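Local atomic coordinates of diaminobutyrate-pyruvate transaminase and L-2,4-diaminobutyrate decarboxylase (Vibrio parahaemolyticus, PDB entry 2QMA), a protein that probably uses pyridoxal 5'-phosphate in transaminase and carbon-carbon lyase chemistry, the chain described being its C-terminal decarboxylase domain. Residues Asp394-Asp397 with His398-Ala401; Val146-Leu149 with Cys150-Asp154; Arg179-Ile182 with Ala183-Ser187. All coordinates share one frame; numbering follows the deposited sequence.

Interaction 1 of 3, residues Asp394-Asp397 with His398-Ala401; sequences DMYD and HLLA
The backbone N atoms of His398, Leu399, Leu400 and Ala401 each bond to the carbonyl oxygen four residues earlier, from Asp394 O to Asp397 O, along about two turns of the α-helix 389-411. The straightest of the four is His398 N to Asp394 O, at 167°. Side chains meet here mainly at Tyr396 and Leu399, where methyl CD1 of Leu399 comes to the edge of the phenol ring, 4.2 Å from Tyr396 CD1 and near the ring plane. The far end of that ring is fixed by its OH, hydrogen-bonded to Leu326 O, the residue next to Lys325, the predicted attachment point of pyridoxal phosphate, which is not attached here; Leu399 also packs on Tyr328. On another face Asp397 turns its carboxylate from the helix, and OD2 bonds Ser305 OG. The second subunit packs against Asp394 and Met395, a selenomethionine here, through its Trp19, and against His398 through its Gln16. His398 has CG anti to its backbone N (chi1 170°), which carries the imidazole away from residues 394-397, with Met395 O at the ring edge, 4.0 Å from ND1. Leu400 CD1 lies 3.2 Å from Tyr396 O.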
loop_
_atom_site.group_PDB
_atom_site.type_symbol
_atom_site.label_atom_id
_atom_site.label_comp_id
_atom_site.label_asym_id
_atom_site.label_seq_id
_atom_site.Cartn_x
_atom_site.Cartn_y
_atom_site.Cartn_z
ATOM N N ASP A 394 -8.266 -0.842 -27.258
ATOM C CA ASP A 394 -7.512 -0.850 -28.535
ATOM C C ASP A 394 -6.015 -1.199 -28.353
ATOM O O ASP A 394 -5.437 -1.952 -29.159
ATOM C CB ASP A 394 -7.666 0.479 -29.278
ATOM C CG ASP A 394 -9.088 0.766 -29.753
ATOM O OD1 ASP A 394 -10.000 -0.091 -29.706
ATOM O OD2 ASP A 394 -9.297 1.912 -30.184
HETATM N N MSE A 395 -5.399 -0.675 -27.289
HETATM C CA MSE A 395 -4.013 -1.016 -26.958
HETATM C C MSE A 395 -3.856 -2.514 -26.735
HETATM O O MSE A 395 -2.870 -3.125 -27.161
HETATM C CB MSE A 395 -3.526 -0.227 -25.730
HETATM C CG MSE A 395 -3.497 1.298 -25.942
HETATM SE SE MSE A 395 -2.967 2.272 -24.402
HETATM C CE MSE A 395 -3.540 4.038 -24.884
ATOM N N TYR A 396 -4.837 -3.117 -26.063
ATOM C CA TYR A 396 -4.734 -4.539 -25.697
ATOM C C TYR A 396 -4.913 -5.410 -26.928
ATOM O O TYR A 396 -4.189 -6.392 -27.068
ATOM C CB TYR A 396 -5.732 -4.934 -24.590
ATOM C CG TYR A 396 -5.647 -4.058 -23.367
ATOM C CD1 TYR A 396 -4.427 -3.536 -22.954
ATOM C CD2 TYR A 396 -6.794 -3.731 -22.631
ATOM C CE1 TYR A 396 -4.337 -2.674 -21.845
ATOM C CE2 TYR A 396 -6.716 -2.897 -21.489
ATOM C CZ TYR A 396 -5.488 -2.370 -21.106
ATOM O OH TYR A 396 -5.413 -1.550 -19.985
ATOM N N ASP A 397 -5.857 -5.048 -27.799
ATOM C CA ASP A 397 -6.029 -5.717 -29.121
ATOM C C ASP A 397 -4.675 -5.732 -29.857
ATOM O O ASP A 397 -4.226 -6.756 -30.362
ATOM C CB ASP A 397 -7.087 -5.000 -29.963
ATOM C CG ASP A 397 -8.504 -5.135 -29.376
ATOM O OD1 ASP A 397 -8.698 -5.957 -28.427
ATOM O OD2 ASP A 397 -9.425 -4.445 -29.859
ATOM N N HIS A 398 -4.039 -4.570 -29.892
ATOM C CA HIS A 398 -2.692 -4.410 -30.469
ATOM C C HIS A 398 -1.628 -5.339 -29.868
ATOM O O HIS A 398 -0.838 -5.989 -30.590
ATOM C CB HIS A 398 -2.239 -2.965 -30.324
ATOM C CG HIS A 398 -0.803 -2.776 -30.677
ATOM N ND1 HIS A 398 0.188 -2.629 -29.728
ATOM C CD2 HIS A 398 -0.181 -2.817 -31.878
ATOM C CE1 HIS A 398 1.356 -2.519 -30.336
ATOM N NE2 HIS A 398 1.159 -2.629 -31.643
ATOM N N LEU A 399 -1.597 -5.375 -28.537
ATOM C CA LEU A 399 -0.605 -6.120 -27.822
ATOM C C LEU A 399 -0.766 -7.590 -28.144
ATOM O O LEU A 399 0.223 -8.257 -28.351
ATOM C CB LEU A 399 -0.719 -5.879 -26.316
ATOM C CG LEU A 399 -0.232 -4.541 -25.741
ATOM C CD1 LEU A 399 -0.500 -4.464 -24.237
ATOM C CD2 LEU A 399 1.258 -4.344 -26.036
ATOM N N LEU A 400 -2.012 -8.088 -28.196
ATOM C CA LEU A 400 -2.248 -9.505 -28.480
ATOM C C LEU A 400 -1.825 -9.833 -29.900
ATOM O O LEU A 400 -1.172 -10.871 -30.159
ATOM C CB LEU A 400 -3.729 -9.885 -28.264
ATOM C CG LEU A 400 -4.025 -10.358 -26.815
ATOM C CD1 LEU A 400 -3.653 -9.310 -25.792
ATOM C CD2 LEU A 400 -5.511 -10.812 -26.611
ATOM N N ALA A 401 -2.135 -8.935 -30.827
ATOM C CA ALA A 401 -1.702 -9.164 -32.210
ATOM C C ALA A 401 -0.186 -9.141 -32.331
ATOM O O ALA A 401 0.380 -9.959 -33.067
ATOM C CB ALA A 401 -2.317 -8.139 -33.177
#

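Interaction 2 of 3, residues Val146-Leu149 with Cys150-Asp154; sequences VNWL and CDKYD
A Schellman motif closes helix 136-152, and this contact is the helix's last two turns running into it. Asp154 takes a positive phi (62°), and its N bonds back to Asp151 O at 2.9 Å. Before it, Cys150, Asp151, Lys152 and Tyr153 give their N-H groups to the carbonyl oxygens of Val146, Asn147, Trp148 and Leu149 in regular helical order.

The main side-chain feature is a CH-pi contact one turn apart. Lys152 CG stands 3.9 Å from the centroid of the six-membered ring of Trp148, 9° off its normal and so squarely over the face. The lysine chain bends at chi2 (-57°) and then runs extended past the indole, bringing CE to 3.5 Å from Trp148 CZ2. Both polar ends reach the same partner: Trp148 NE1 and Lys152 NZ each bind Asp74 OD1 of the second subunit, by a hydrogen bond and a salt bridge respectively. The tryptophan and lysine together thus present two donors to one carboxylate oxygen across the dimer interface.

On the buried side the contacts are apolar, whereas Asp154 OD2 forms a salt bridge with Lys307 NZ. Leu149 CD2 approaches Tyr153 CE2 at 4.5 Å, and Leu149 O lies at the edge of the tyrosine ring. Leu149 and Tyr153 rest on Leu337 of strand 334-338, while Val146 packs on Phe163 of the neighbouring strand 160-164, so the helix end is laid against this edge of the seven-stranded mixed sheet.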
loop_
_atom_site.group_PDB
_atom_site.type_symbol
_atom_site.label_atom_id
_atom_site.label_comp_id
_atom_site.label_asym_id
_atom_site.label_seq_id
_atom_site.Cartn_x
_atom_site.Cartn_y
_atom_site.Cartn_z
ATOM N N VAL A 146 -15.145 2.321 -8.251
ATOM C CA VAL A 146 -15.548 0.949 -7.876
ATOM C C VAL A 146 -16.859 0.555 -8.590
ATOM O O VAL A 146 -16.982 -0.557 -9.135
ATOM C CB VAL A 146 -15.666 0.759 -6.328
ATOM C CG1 VAL A 146 -16.443 -0.527 -6.030
ATOM C CG2 VAL A 146 -14.263 0.626 -5.700
ATOM N N ASN A 147 -17.850 1.450 -8.525
ATOM C CA ASN A 147 -19.146 1.213 -9.169
ATOM C C ASN A 147 -18.985 0.992 -10.664
ATOM O O ASN A 147 -19.600 0.089 -11.247
ATOM C CB ASN A 147 -20.104 2.394 -8.928
ATOM C CG ASN A 147 -20.571 2.503 -7.481
ATOM O OD1 ASN A 147 -21.127 3.528 -7.110
ATOM N ND2 ASN A 147 -20.368 1.456 -6.673
ATOM N N TRP A 148 -18.135 1.815 -11.276
ATOM C CA TRP A 148 -17.834 1.719 -12.711
ATOM C C TRP A 148 -17.223 0.329 -13.009
ATOM O O TRP A 148 -17.612 -0.354 -13.958
ATOM C CB TRP A 148 -16.865 2.863 -13.105
ATOM C CG TRP A 148 -16.462 2.919 -14.547
ATOM C CD1 TRP A 148 -17.195 3.415 -15.579
ATOM C CD2 TRP A 148 -15.218 2.456 -15.110
ATOM N NE1 TRP A 148 -16.505 3.268 -16.753
ATOM C CE2 TRP A 148 -15.295 2.673 -16.508
ATOM C CE3 TRP A 148 -14.076 1.813 -14.574
ATOM C CZ2 TRP A 148 -14.242 2.349 -17.381
ATOM C CZ3 TRP A 148 -13.038 1.454 -15.431
ATOM C CH2 TRP A 148 -13.119 1.734 -16.829
ATOM N N LEU A 149 -16.275 -0.083 -12.182
ATOM C CA LEU A 149 -15.587 -1.364 -12.389
ATOM C C LEU A 149 -16.591 -2.508 -12.326
ATOM O O LEU A 149 -16.573 -3.418 -13.145
ATOM C CB LEU A 149 -14.542 -1.565 -11.272
ATOM C CG LEU A 149 -13.268 -0.736 -11.422
ATOM C CD1 LEU A 149 -12.409 -0.882 -10.142
ATOM C CD2 LEU A 149 -12.536 -1.197 -12.713
ATOM N N CYS A 150 -17.459 -2.460 -11.336
ATOM C CA CYS A 150 -18.490 -3.503 -11.159
ATOM C C CYS A 150 -19.348 -3.631 -12.424
ATOM O O CYS A 150 -19.650 -4.738 -12.849
ATOM C CB CYS A 150 -19.334 -3.191 -9.923
ATOM S SG CYS A 150 -18.400 -3.530 -8.370
ATOM N N ASP A 151 -19.696 -2.499 -13.042
ATOM C CA ASP A 151 -20.350 -2.481 -14.379
ATOM C C ASP A 151 -19.560 -3.180 -15.496
ATOM O O ASP A 151 -20.094 -4.041 -16.247
ATOM C CB ASP A 151 -20.757 -1.039 -14.731
ATOM C CG ASP A 151 -20.187 -0.511 -16.098
ATOM O OD1 ASP A 151 -19.325 0.429 -16.003
ATOM O OD2 ASP A 151 -20.641 -0.984 -17.220
ATOM N N LYS A 152 -18.278 -2.837 -15.564
ATOM C CA LYS A 152 -17.409 -3.307 -16.621
ATOM C C LYS A 152 -17.284 -4.821 -16.571
ATOM O O LYS A 152 -17.226 -5.466 -17.629
ATOM C CB LYS A 152 -16.044 -2.620 -16.560
ATOM C CG LYS A 152 -16.062 -1.155 -16.996
ATOM C CD LYS A 152 -16.628 -1.041 -18.444
ATOM C CE LYS A 152 -16.697 0.378 -18.926
ATOM N NZ LYS A 152 -17.311 0.484 -20.294
ATOM N N TYR A 153 -17.312 -5.389 -15.360
ATOM C CA TYR A 153 -17.200 -6.849 -15.179
ATOM C C TYR A 153 -18.584 -7.520 -15.147
ATOM O O TYR A 153 -18.676 -8.736 -14.900
ATOM C CB TYR A 153 -16.347 -7.206 -13.928
ATOM C CG TYR A 153 -14.870 -6.946 -14.158
ATOM C CD1 TYR A 153 -14.078 -7.861 -14.840
ATOM C CD2 TYR A 153 -14.270 -5.758 -13.734
ATOM C CE1 TYR A 153 -12.740 -7.597 -15.099
ATOM C CE2 TYR A 153 -12.924 -5.490 -13.989
ATOM C CZ TYR A 153 -12.173 -6.400 -14.673
ATOM O OH TYR A 153 -10.829 -6.133 -14.930
ATOM N N ASP A 154 -19.645 -6.734 -15.359
ATOM C CA ASP A 154 -21.031 -7.265 -15.484
ATOM C C ASP A 154 -21.518 -7.973 -14.202
ATOM O O ASP A 154 -22.249 -8.962 -14.261
ATOM C CB ASP A 154 -21.134 -8.194 -16.711
ATOM C CG ASP A 154 -20.921 -7.459 -18.009
ATOM O OD1 ASP A 154 -21.577 -6.414 -18.200
ATOM O OD2 ASP A 154 -20.080 -7.893 -18.841
#

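Interaction 3 of 3, residues Arg179-Ile182 with Ala183-Ser187; sequences RDWI and ADKLS
Ile182, buried, is the centre of the tightly packed side of this C-terminal part of the α-helix 167-187. Its CG1 meets CD1 of the more exposed Leu186 at 3.8 Å, and the two residues lie on Phe260 and Ile258 of strand 258-265, joining the helix to the mixed sheet. Ile182 CD1 also touches Lys185 CD. Of the backbone bonds, that from Leu186 N to Ile182 O is short, whereas Ala183 N to Arg179 O is weak at 3.4 Å. Arg179 is buried: its NE and NH2 form a side-on salt bridge to Asp180, both on OD1 and nearly in the guanidinium plane. NH1 also bonds Met222 O of its own chain and Trp221 O of the second subunit, and NH2 bonds Ser220 O of that subunit.

The other side is wetter. The ring of Trp181, which meets Trp290 and His317 edge-to-face, has the exposed Lys185 chain alongside it; bends at chi3 (-96°) and chi4 bring CE obliquely to 3.3 Å from Trp181 CZ2. One water accepts from Lys185 NZ and, weakly, from Trp181 NE1. Another spans the backbone and an acid, donating to Trp181 O at 2.7 Å and to Asp184 OD2 at 3.0 Å.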
loop_
_atom_site.group_PDB
_atom_site.type_symbol
_atom_site.label_atom_id
_atom_site.label_comp_id
_atom_site.label_asym_id
_atom_site.label_seq_id
_atom_site.Cartn_x
_atom_site.Cartn_y
_atom_site.Cartn_z
ATOM N N ARG A 179 -12.647 -17.974 3.282
ATOM C CA ARG A 179 -12.360 -18.712 4.503
ATOM C C ARG A 179 -13.473 -18.446 5.539
ATOM O O ARG A 179 -14.070 -19.384 6.041
ATOM C CB ARG A 179 -10.953 -18.343 5.038
ATOM C CG ARG A 179 -10.646 -19.011 6.396
ATOM C CD ARG A 179 -9.522 -18.209 7.136
ATOM N NE ARG A 179 -9.985 -16.903 7.649
ATOM C CZ ARG A 179 -9.238 -16.037 8.339
ATOM N NH1 ARG A 179 -7.956 -16.328 8.648
ATOM N NH2 ARG A 179 -9.769 -14.880 8.775
ATOM N N ASP A 180 -13.802 -17.182 5.791
ATOM C CA ASP A 180 -14.821 -16.833 6.784
ATOM C C ASP A 180 -16.209 -17.250 6.256
ATOM O O ASP A 180 -17.098 -17.665 7.032
ATOM C CB ASP A 180 -14.773 -15.329 7.049
ATOM C CG ASP A 180 -13.564 -14.903 7.874
ATOM O OD1 ASP A 180 -12.517 -15.612 7.925
ATOM O OD2 ASP A 180 -13.644 -13.825 8.444
ATOM N N TRP A 181 -16.399 -17.147 4.942
ATOM C CA TRP A 181 -17.702 -17.453 4.310
ATOM C C TRP A 181 -18.045 -18.940 4.559
ATOM O O TRP A 181 -19.188 -19.288 4.934
ATOM C CB TRP A 181 -17.631 -17.087 2.809
ATOM C CG TRP A 181 -18.742 -17.564 1.914
ATOM C CD1 TRP A 181 -19.913 -16.946 1.639
ATOM C CD2 TRP A 181 -18.721 -18.762 1.155
ATOM N NE1 TRP A 181 -20.648 -17.696 0.744
ATOM C CE2 TRP A 181 -19.927 -18.820 0.428
ATOM C CE3 TRP A 181 -17.777 -19.790 1.006
ATOM C CZ2 TRP A 181 -20.223 -19.875 -0.456
ATOM C CZ3 TRP A 181 -18.076 -20.845 0.144
ATOM C CH2 TRP A 181 -19.309 -20.883 -0.559
ATOM N N ILE A 182 -17.053 -19.812 4.379
ATOM C CA ILE A 182 -17.353 -21.237 4.444
ATOM C C ILE A 182 -17.612 -21.646 5.901
ATOM O O ILE A 182 -18.508 -22.463 6.111
ATOM C CB ILE A 182 -16.239 -22.139 3.860
ATOM C CG1 ILE A 182 -16.771 -23.589 3.651
ATOM C CG2 ILE A 182 -14.995 -22.166 4.741
ATOM C CD1 ILE A 182 -17.966 -23.704 2.691
ATOM N N ALA A 183 -16.830 -21.111 6.870
ATOM C CA ALA A 183 -17.116 -21.401 8.296
ATOM C C ALA A 183 -18.496 -20.895 8.688
ATOM O O ALA A 183 -19.223 -21.535 9.499
ATOM C CB ALA A 183 -16.038 -20.838 9.260
ATOM N N ASP A 184 -18.886 -19.745 8.143
ATOM C CA ASP A 184 -20.233 -19.211 8.450
ATOM C C ASP A 184 -21.299 -20.134 7.844
ATOM O O ASP A 184 -22.321 -20.450 8.466
ATOM C CB ASP A 184 -20.396 -17.807 7.876
ATOM C CG ASP A 184 -21.786 -17.240 8.138
ATOM O OD1 ASP A 184 -22.155 -17.195 9.308
ATOM O OD2 ASP A 184 -22.504 -16.909 7.176
ATOM N N LYS A 185 -21.061 -20.570 6.620
ATOM C CA LYS A 185 -22.032 -21.449 5.935
ATOM C C LYS A 185 -22.137 -22.830 6.621
ATOM O O LYS A 185 -23.246 -23.281 6.921
ATOM C CB LYS A 185 -21.672 -21.571 4.447
ATOM C CG LYS A 185 -22.531 -22.523 3.635
ATOM C CD LYS A 185 -21.724 -22.976 2.393
ATOM C CE LYS A 185 -22.048 -22.147 1.168
ATOM N NZ LYS A 185 -23.512 -21.933 0.928
ATOM N N LEU A 186 -21.007 -23.483 6.896
ATOM C CA LEU A 186 -21.047 -24.854 7.471
ATOM C C LEU A 186 -21.566 -24.956 8.929
ATOM O O LEU A 186 -22.299 -25.903 9.273
ATOM C CB LEU A 186 -19.690 -25.590 7.285
ATOM C CG LEU A 186 -19.213 -25.775 5.829
ATOM C CD1 LEU A 186 -17.869 -26.530 5.723
ATOM C CD2 LEU A 186 -20.256 -26.429 4.905
ATOM N N SER A 187 -21.191 -24.005 9.789
ATOM C CA SER A 187 -21.481 -24.123 11.212
ATOM C C SER A 187 -21.815 -22.782 11.877
ATOM O O SER A 187 -21.792 -22.658 13.120
ATOM C CB SER A 187 -20.304 -24.817 11.920
ATOM O OG SER A 187 -19.088 -24.097 11.715
HETATM O O HOH W 1 -21.440 -17.838 4.567
HETATM O O HOH W 2 -23.742 -18.979 0.175
#

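How the interactions relate
From the N terminus the order is interaction 2, interaction 3, interaction 1. Each is a local contact along about two turns of one helix, so none closes a long loop, and the three follow in series without nesting or crossing. Interaction 2 ends helix 136-152 at one edge of the mixed sheet, close before strand 160-164; interaction 3 lies in the C-terminal part of the next long helix, 167-187, against strand 258-265 of the same sheet. Interaction 1 comes much later, in helix 389-411, which packs on the loops around Ser304-His306 and Leu326-Tyr328. The centres of interactions 1 and 2 are about 22 Å apart, with nearest atoms about 8 Å. All three reach the second subunit.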